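Local coordinates for diaminopimelate decarboxylase (Phaeodactylum tricornutum, PDB 7JPJ), which probably decarboxylates diaminopimelate in lysine biosynthesis as a pyridoxal 5'-phosphate enzyme and works as an obligate dimer, at residues Pro258-Asp261 with Ala262-Phe266. Residues are numbered along the deposited sequence; the frame is centred on the assembly and turned at random.
Sequences PVAD and AFKKF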
ATOM      1  N   PRO A 258     -23.289 -28.729  -5.078  1.00 26.77           N
ATOM      2  CA  PRO A 258     -22.645 -29.261  -6.293  1.00 26.40           C
ATOM      3  C   PRO A 258     -21.179 -29.608  -6.091  1.00 25.74           C
ATOM      4  O   PRO A 258     -20.672 -30.533  -6.741  1.00 25.60           O
ATOM      5  CB  PRO A 258     -22.822 -28.125  -7.311  1.00 25.66           C
ATOM      6  CG  PRO A 258     -23.986 -27.358  -6.819  1.00 26.14           C
ATOM      7  CD  PRO A 258     -23.893 -27.408  -5.331  1.00 26.77           C
ATOM      8  N   VAL A 259     -20.479 -28.889  -5.213  1.00 25.73           N
ATOM      9  CA  VAL A 259     -19.103 -29.248  -4.880  1.00 24.79           C
ATOM     10  C   VAL A 259     -19.067 -30.573  -4.129  1.00 24.89           C
ATOM     11  O   VAL A 259     -18.276 -31.466  -4.449  1.00 24.89           O
ATOM     12  CB  VAL A 259     -18.438 -28.123  -4.070  1.00 23.74           C
ATOM     13  CG1 VAL A 259     -17.136 -28.617  -3.459  1.00 23.05           C
ATOM     14  CG2 VAL A 259     -18.187 -26.916  -4.953  1.00 23.63           C
ATOM     15  N   ALA A 260     -19.921 -30.711  -3.111  1.00 24.92           N
ATOM     16  CA  ALA A 260     -19.990 -31.962  -2.363  1.00 24.65           C
ATOM     17  C   ALA A 260     -20.388 -33.128  -3.256  1.00 25.72           C
ATOM     18  O   ALA A 260     -19.943 -34.261  -3.033  1.00 25.49           O
ATOM     19  CB  ALA A 260     -20.969 -31.824  -1.199  1.00 24.45           C
ATOM     20  N   ASP A 261     -21.221 -32.877  -4.269  1.00 26.85           N
ATOM     21  CA  ASP A 261     -21.568 -33.940  -5.205  1.00 27.63           C
ATOM     22  C   ASP A 261     -20.385 -34.314  -6.089  1.00 27.27           C
ATOM     23  O   ASP A 261     -20.222 -35.490  -6.433  1.00 27.47           O
ATOM     24  CB  ASP A 261     -22.768 -33.526  -6.058  1.00 28.50           C
ATOM     25  CG  ASP A 261     -24.078 -33.574  -5.286  1.00 29.07           C
ATOM     26  OD1 ASP A 261     -24.288 -34.543  -4.525  1.00 29.08           O
ATOM     27  OD2 ASP A 261     -24.896 -32.641  -5.440  1.00 29.32           O
ATOM     28  N   ALA A 262     -19.551 -33.337  -6.461  1.00 25.50           N
ATOM     29  CA  ALA A 262     -18.340 -33.651  -7.211  1.00 25.36           C
ATOM     30  C   ALA A 262     -17.393 -34.521  -6.397  1.00 24.76           C
ATOM     31  O   ALA A 262     -16.618 -35.297  -6.965  1.00 25.07           O
ATOM     32  CB  ALA A 262     -17.643 -32.364  -7.647  1.00 24.82           C
ATOM     33  N   PHE A 263     -17.438 -34.404  -5.068  1.00 26.52           N
ATOM     34  CA  PHE A 263     -16.686 -35.321  -4.217  1.00 25.69           C
ATOM     35  C   PHE A 263     -17.309 -36.708  -4.221  1.00 26.38           C
ATOM     36  O   PHE A 263     -16.596 -37.717  -4.186  1.00 25.85           O
ATOM     37  CB  PHE A 263     -16.616 -34.780  -2.793  1.00 24.71           C
ATOM     38  CG  PHE A 263     -15.435 -33.904  -2.540  1.00 23.27           C
ATOM     39  CD1 PHE A 263     -15.398 -32.611  -3.032  1.00 23.20           C
ATOM     40  CD2 PHE A 263     -14.360 -34.370  -1.804  1.00 22.16           C
ATOM     41  CE1 PHE A 263     -14.311 -31.800  -2.797  1.00 22.06           C
ATOM     42  CE2 PHE A 263     -13.269 -33.563  -1.565  1.00 21.19           C
ATOM     43  CZ  PHE A 263     -13.243 -32.277  -2.065  1.00 21.15           C
ATOM     44  N   LYS A 264     -18.642 -36.779  -4.251  1.00 26.70           N
ATOM     45  CA  LYS A 264     -19.310 -38.073  -4.302  1.00 27.33           C
ATOM     46  C   LYS A 264     -19.059 -38.771  -5.633  1.00 28.01           C
ATOM     47  O   LYS A 264     -18.898 -39.996  -5.676  1.00 28.02           O
ATOM     48  CB  LYS A 264     -20.811 -37.904  -4.063  1.00 28.12           C
ATOM     49  CG  LYS A 264     -21.182 -37.378  -2.687  1.00 27.49           C
ATOM     50  CD  LYS A 264     -22.640 -37.683  -2.369  1.00 28.12           C
ATOM     51  CE  LYS A 264     -23.101 -36.968  -1.108  1.00 27.34           C
ATOM     52  NZ  LYS A 264     -23.195 -35.495  -1.317  1.00 27.56           N
ATOM     53  N   LYS A 265     -19.026 -38.010  -6.731  1.00 27.95           N
ATOM     54  CA  LYS A 265     -18.757 -38.614  -8.030  1.00 28.37           C
ATOM     55  C   LYS A 265     -17.335 -39.149  -8.108  1.00 27.44           C
ATOM     56  O   LYS A 265     -17.084 -40.140  -8.803  1.00 27.35           O
ATOM     57  CB  LYS A 265     -19.011 -37.604  -9.153  1.00 28.38           C
ATOM     58  CG  LYS A 265     -19.107 -38.232 -10.543  1.00 28.73           C
ATOM     59  CD  LYS A 265     -19.367 -37.186 -11.627  1.00 28.49           C
ATOM     60  CE  LYS A 265     -20.861 -36.976 -11.864  1.00 29.66           C
ATOM     61  NZ  LYS A 265     -21.377 -35.711 -11.257  1.00 28.98           N
ATOM     62  N   PHE A 266     -16.398 -38.511  -7.405  1.00 29.05           N
ATOM     63  CA  PHE A 266     -15.034 -39.025  -7.348  1.00 27.68           C
ATOM     64  C   PHE A 266     -14.987 -40.349  -6.597  1.00 27.30           C
ATOM     65  O   PHE A 266     -14.344 -41.307  -7.044  1.00 26.92           O
ATOM     66  CB  PHE A 266     -14.113 -37.995  -6.692  1.00 26.58           C
ATOM     67  CG  PHE A 266     -12.653 -38.319  -6.820  1.00 25.54           C
ATOM     68  CD1 PHE A 266     -11.964 -38.019  -7.983  1.00 25.39           C
ATOM     69  CD2 PHE A 266     -11.969 -38.924  -5.779  1.00 24.75           C
ATOM     70  CE1 PHE A 266     -10.617 -38.317  -8.106  1.00 24.84           C
ATOM     71  CE2 PHE A 266     -10.624 -39.224  -5.893  1.00 24.29           C
ATOM     72  CZ  PHE A 266      -9.946 -38.920  -7.060  1.00 24.36           C
TER
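D261 and K264 form an i to i+3 salt bridge on helix 252-270, one of the outer helices of the alpha/beta (TIM-type) barrel that makes up the pyridoxal-binding domain. The pair is a worked example of how an amphipathic helix divides its labour, with charges on one side and apolar groups on the side that meets the barrel. K264 can be followed from root to tip. Its CB rests against the carbonyl oxygen of D261, and CG, set beside the backbone N by a chi1 of -64°, lies 3.4 Å from A260 O. The chain then runs extended through CD, which passes near D261 OD1, and folds back only at chi4 (69°), bringing NZ to 3.5 Å from OD1 of D261. At that length the bridge is a loose one; NZ also stands 4.3 Å from CB of A260, which places the lysine tip back over the preceding turn. Were K264 replaced by alanine, whose side chain ends at CB, the D261 carboxylate would be likely to lose its positive mate, and A260 the lysine chain that lies near its methyl and carbonyl oxygen.

Beneath the side chains run the i+4 to i backbone bonds of the helix: K265 N donates to D261 O at 2.8 Å, and K264 N to A260 O at 3.1 Å. F263 and V259, one turn apart, turn to the barrel instead. Both pack on M276 of strand 275-278, while V259 also meets W213 and A262 meets A217 on the neighbouring helix 210-222. Between V259 and F263 the apolar touch is light, V259 CG1 to F263 CE1 at 4.3 Å. The phenyl ring presents its edge to the V259 carbonyl, whose oxygen lies near the ring plane, 3.4 Å from F263 CD1.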